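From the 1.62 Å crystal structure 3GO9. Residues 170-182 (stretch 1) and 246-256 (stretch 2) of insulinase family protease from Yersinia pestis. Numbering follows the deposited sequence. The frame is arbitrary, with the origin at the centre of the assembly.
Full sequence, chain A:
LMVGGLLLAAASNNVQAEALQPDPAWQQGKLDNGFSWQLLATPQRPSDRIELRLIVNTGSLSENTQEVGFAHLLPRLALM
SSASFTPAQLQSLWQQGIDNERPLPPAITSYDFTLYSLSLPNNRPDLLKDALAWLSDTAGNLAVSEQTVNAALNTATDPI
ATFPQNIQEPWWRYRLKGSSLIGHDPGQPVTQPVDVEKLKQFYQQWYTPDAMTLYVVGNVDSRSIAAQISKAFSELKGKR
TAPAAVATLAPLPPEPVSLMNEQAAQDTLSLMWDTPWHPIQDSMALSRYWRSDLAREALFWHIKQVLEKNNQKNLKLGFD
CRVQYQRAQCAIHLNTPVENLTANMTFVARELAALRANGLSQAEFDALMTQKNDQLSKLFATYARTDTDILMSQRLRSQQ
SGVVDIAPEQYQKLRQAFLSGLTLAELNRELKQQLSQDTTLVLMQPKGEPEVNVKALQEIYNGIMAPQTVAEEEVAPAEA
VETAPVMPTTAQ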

# COMPACT_ATOMS: atom_id res chain seq x y z
N PRO A 170 -15.45 -7.39 8.46
CA PRO A 170 -16.36 -8.08 7.53
C PRO A 170 -16.19 -7.74 6.03
O PRO A 170 -16.35 -8.63 5.16
N TRP A 171 -15.80 -6.52 5.73
CA TRP A 171 -15.43 -6.18 4.36
C TRP A 171 -14.30 -7.08 3.80
O TRP A 171 -14.35 -7.56 2.67
N TRP A 172 -13.24 -7.25 4.58
CA TRP A 172 -12.16 -8.11 4.14
C TRP A 172 -12.58 -9.56 3.97
O TRP A 172 -12.23 -10.16 2.94
N ARG A 173 -13.37 -10.07 4.89
CA ARG A 173 -13.95 -11.42 4.80
C ARG A 173 -14.75 -11.57 3.52
O ARG A 173 -14.59 -12.56 2.80
N TYR A 174 -15.51 -10.56 3.17
CA TYR A 174 -16.25 -10.60 1.89
C TYR A 174 -15.31 -10.58 0.70
O TYR A 174 -15.41 -11.41 -0.20
N ARG A 175 -14.37 -9.63 0.71
CA ARG A 175 -13.50 -9.43 -0.40
C ARG A 175 -12.60 -10.62 -0.70
O ARG A 175 -12.28 -10.84 -1.86
N LEU A 176 -12.24 -11.37 0.34
CA LEU A 176 -11.41 -12.57 0.26
C LEU A 176 -12.10 -13.74 -0.47
O LEU A 176 -11.46 -14.71 -0.89
N LYS A 177 -13.43 -13.70 -0.58
CA LYS A 177 -14.12 -14.89 -1.15
C LYS A 177 -13.66 -15.16 -2.60
O LYS A 177 -13.50 -14.25 -3.45
N GLY A 178 -13.34 -16.42 -2.85
CA GLY A 178 -12.90 -16.85 -4.16
C GLY A 178 -11.43 -16.70 -4.40
O GLY A 178 -10.97 -17.05 -5.50
N SER A 179 -10.69 -16.18 -3.41
CA SER A 179 -9.26 -15.99 -3.55
C SER A 179 -8.49 -17.17 -2.99
O SER A 179 -9.04 -18.01 -2.29
N SER A 180 -7.19 -17.15 -3.24
CA SER A 180 -6.27 -18.14 -2.68
C SER A 180 -5.83 -17.81 -1.27
O SER A 180 -4.98 -18.52 -0.73
N LEU A 181 -6.37 -16.74 -0.71
CA LEU A 181 -5.95 -16.23 0.59
C LEU A 181 -6.79 -16.81 1.72
O LEU A 181 -6.48 -16.65 2.90
N ILE A 182 -7.88 -17.48 1.35
CA ILE A 182 -8.71 -18.19 2.33
C ILE A 182 -7.96 -19.24 3.10
O ILE A 182 -7.30 -20.14 2.56
N VAL A 246 2.62 -14.90 -4.56
CA VAL A 246 2.02 -13.62 -4.80
C VAL A 246 0.54 -13.71 -4.42
O VAL A 246 -0.22 -14.66 -4.78
N ALA A 247 0.13 -12.78 -3.59
CA ALA A 247 -1.23 -12.79 -3.11
C ALA A 247 -2.07 -12.12 -4.23
O ALA A 247 -1.77 -10.99 -4.62
N THR A 248 -3.12 -12.82 -4.67
CA THR A 248 -4.10 -12.32 -5.67
C THR A 248 -5.60 -12.52 -5.25
O THR A 248 -6.02 -13.58 -4.75
N LEU A 249 -6.38 -11.48 -5.51
CA LEU A 249 -7.84 -11.51 -5.20
C LEU A 249 -8.67 -11.88 -6.42
O LEU A 249 -8.25 -11.62 -7.54
N ALA A 250 -9.83 -12.52 -6.23
CA ALA A 250 -10.79 -12.69 -7.33
C ALA A 250 -11.45 -11.33 -7.63
O ALA A 250 -11.40 -10.36 -6.80
N PRO A 251 -12.09 -11.21 -8.79
CA PRO A 251 -12.79 -9.94 -9.06
C PRO A 251 -13.92 -9.74 -8.05
O PRO A 251 -14.50 -10.70 -7.54
N LEU A 252 -14.19 -8.48 -7.74
CA LEU A 252 -15.33 -8.13 -6.91
C LEU A 252 -16.62 -8.51 -7.60
O LEU A 252 -16.86 -8.07 -8.72
N PRO A 253 -17.49 -9.28 -6.93
CA PRO A 253 -18.77 -9.56 -7.58
C PRO A 253 -19.61 -8.32 -7.80
O PRO A 253 -19.52 -7.40 -7.02
N PRO A 254 -20.48 -8.34 -8.83
CA PRO A 254 -21.28 -7.17 -9.15
C PRO A 254 -22.50 -6.91 -8.24
O PRO A 254 -23.03 -5.78 -8.21
N GLU A 255 -22.95 -7.93 -7.51
CA GLU A 255 -24.18 -7.84 -6.76
C GLU A 255 -24.05 -6.86 -5.56
O GLU A 255 -22.99 -6.80 -4.92
N PRO A 256 -25.12 -6.11 -5.23
CA PRO A 256 -25.05 -5.27 -4.03
C PRO A 256 -25.01 -6.15 -2.79
O PRO A 256 -25.53 -7.28 -2.81

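Stretch 1 begins as a helix and ends in a turn and loop, against which the extended, irregular chain of stretch 2 lies. Pro 170 and Arg 173 stay out of reach, but the helix sends several long side chains across. Trp 171 (chi1 t) leaves its backbone sideways, yet the indole is long enough for CH2 to lie 3.9 Å from Leu 252 CD1. Trp 172, also t, starts away from stretch 2; its ring end still comes within 4.1 Å of Leu 249 CD2, measured from CH2. Tyr 174 (t) combines two roles: its ring edge meets Leu 252 CD1, 4.0 Å from CE2, while its hydroxyl donates to a water 2.6 Å from OH. That water donates in turn to the carbonyls of Pro 253 and Glu 255.

Arg 175 is the polar centre. With chi1 t and chi2 p, its guanidinium grips one carbonyl with two hydrogen bonds, NH1 and NH2 each 2.7 Å from Ala 250 O. Leu 249 CB covers one face of the group and Leu 252 N the opposite face; NE, however, is buried without a partner. A second water joins the carbonyls of Arg 175 and Lys 177 to Ala 250 N.

At the type II turn from Leu 176 to Ser 179, Gly 178 has backbone angles at which a CB would jam against Lys 177 O, and that CB would also sit tightly against Ala 250 CB. Ser 179 (p) points toward stretch 2, its CB 3.6 Å from Thr 248 O, while OG turns back to brace the turn, donating to Leu 176 O (2.7 Å) and accepting from Leu 181 N (3.1 Å). Through another water, Ser 180 OG is linked to Val 246 O. Finally, Leu 181 (m, t) points in, placing CD2 3.8 Å from Ala 247 CB and CD1 4.3 Å from Leu 249 CD2.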

# COMPACT_ATOMS: atom_id res chain seq x y z
CB PRO A 170 -17.74 -7.64 8.00
CG PRO A 170 -17.55 -7.48 9.52
CD PRO A 170 -16.15 -6.95 9.69
CB TRP A 171 -15.00 -4.73 4.22
CG TRP A 171 -14.26 -4.44 3.00
CD1 TRP A 171 -12.94 -4.17 2.93
CD2 TRP A 171 -14.73 -4.48 1.63
NE1 TRP A 171 -12.56 -4.02 1.63
CE2 TRP A 171 -13.63 -4.19 0.81
CE3 TRP A 171 -15.97 -4.74 1.03
CZ2 TRP A 171 -13.72 -4.13 -0.58
CZ3 TRP A 171 -16.07 -4.67 -0.39
CH2 TRP A 171 -14.93 -4.37 -1.16
CB TRP A 172 -10.92 -7.93 5.06
CG TRP A 172 -9.71 -8.64 4.49
CD1 TRP A 172 -9.02 -9.65 5.07
CD2 TRP A 172 -9.06 -8.37 3.23
NE1 TRP A 172 -7.98 -10.05 4.24
CE2 TRP A 172 -7.98 -9.28 3.11
CE3 TRP A 172 -9.27 -7.46 2.20
CZ2 TRP A 172 -7.16 -9.31 2.01
CZ3 TRP A 172 -8.42 -7.48 1.10
CH2 TRP A 172 -7.40 -8.40 1.01
CB ARG A 173 -14.82 -11.79 6.00
CG ARG A 173 -14.07 -11.88 7.30
CD ARG A 173 -12.89 -12.81 7.20
NE ARG A 173 -12.21 -12.93 8.47
CZ ARG A 173 -11.03 -13.51 8.63
NH1 ARG A 173 -10.40 -14.06 7.59
NH2 ARG A 173 -10.50 -13.55 9.87
CB TYR A 174 -17.23 -9.42 1.84
CG TYR A 174 -18.05 -9.39 0.58
CD1 TYR A 174 -19.08 -10.31 0.37
CD2 TYR A 174 -17.78 -8.52 -0.42
CE1 TYR A 174 -19.86 -10.30 -0.78
CE2 TYR A 174 -18.54 -8.51 -1.61
CZ TYR A 174 -19.56 -9.41 -1.78
OH TYR A 174 -20.29 -9.42 -2.95
CB ARG A 175 -12.66 -8.15 -0.22
CG ARG A 175 -11.89 -7.70 -1.44
CD ARG A 175 -12.78 -7.20 -2.54
NE ARG A 175 -12.11 -7.07 -3.85
CZ ARG A 175 -11.87 -8.08 -4.69
NH1 ARG A 175 -12.15 -9.34 -4.36
NH2 ARG A 175 -11.30 -7.82 -5.85
CB LEU A 176 -11.11 -13.06 1.66
CG LEU A 176 -10.01 -12.39 2.46
CD1 LEU A 176 -10.03 -12.94 3.90
CD2 LEU A 176 -8.66 -12.68 1.82
CB LYS A 177 -15.63 -14.75 -1.07
CG LYS A 177 -16.20 -14.72 0.32
CD LYS A 177 -17.67 -14.53 0.30
CE LYS A 177 -18.28 -14.83 1.69
NZ LYS A 177 -19.66 -14.30 1.80
CB SER A 179 -8.76 -14.74 -2.79
OG SER A 179 -8.84 -15.00 -1.42
CB SER A 180 -5.01 -18.25 -3.55
OG SER A 180 -4.17 -17.13 -3.38
CB LEU A 181 -6.04 -14.73 0.61
CG LEU A 181 -5.29 -13.98 -0.51
CD1 LEU A 181 -5.32 -12.49 -0.19
CD2 LEU A 181 -3.94 -14.55 -0.66
CB ILE A 182 -9.92 -18.87 1.62
CG1 ILE A 182 -10.71 -17.83 0.90
CG2 ILE A 182 -10.81 -19.51 2.66
CD1 ILE A 182 -11.08 -16.70 1.77
CB VAL A 246 2.22 -13.17 -6.29
CG1 VAL A 246 1.45 -11.89 -6.58
CG2 VAL A 246 3.70 -12.96 -6.58
CB ALA A 247 -1.35 -12.03 -1.85
CB THR A 248 -3.94 -13.08 -6.97
OG1 THR A 248 -4.26 -14.45 -6.75
CG2 THR A 248 -2.49 -12.92 -7.48
CB LEU A 249 -8.25 -10.14 -4.74
CG LEU A 249 -7.81 -9.66 -3.37
CD1 LEU A 249 -8.12 -8.19 -3.19
CD2 LEU A 249 -8.52 -10.52 -2.32
CB ALA A 250 -11.83 -13.66 -6.95
CB PRO A 251 -13.40 -10.17 -10.45
CG PRO A 251 -12.53 -11.26 -11.07
CD PRO A 251 -12.15 -12.14 -9.93
CB LEU A 252 -15.32 -6.65 -6.63
CG LEU A 252 -16.37 -6.13 -5.67
CD1 LEU A 252 -16.17 -6.54 -4.19
CD2 LEU A 252 -16.35 -4.61 -5.79
CB PRO A 253 -19.49 -10.50 -6.60
CG PRO A 253 -18.49 -10.98 -5.70
CD PRO A 253 -17.38 -9.98 -5.63
CB PRO A 254 -21.75 -7.48 -10.57
CG PRO A 254 -21.79 -8.95 -10.65
CD PRO A 254 -20.80 -9.49 -9.68
CB GLU A 255 -24.62 -9.25 -6.26
CG GLU A 255 -25.01 -10.21 -7.38
CD GLU A 255 -23.82 -10.85 -8.08
OE1 GLU A 255 -22.71 -10.84 -7.50
OE2 GLU A 255 -23.99 -11.35 -9.23
CB PRO A 256 -26.34 -4.47 -4.06
CG PRO A 256 -27.31 -5.40 -4.80
CD PRO A 256 -26.45 -6.03 -5.87
O HOH W 1 -20.38 -7.32 -4.44
O HOH W 2 -11.28 -12.53 -3.74
O HOH W 3 -14.92 -12.32 -4.61
O HOH W 4 -1.31 -16.89 -4.62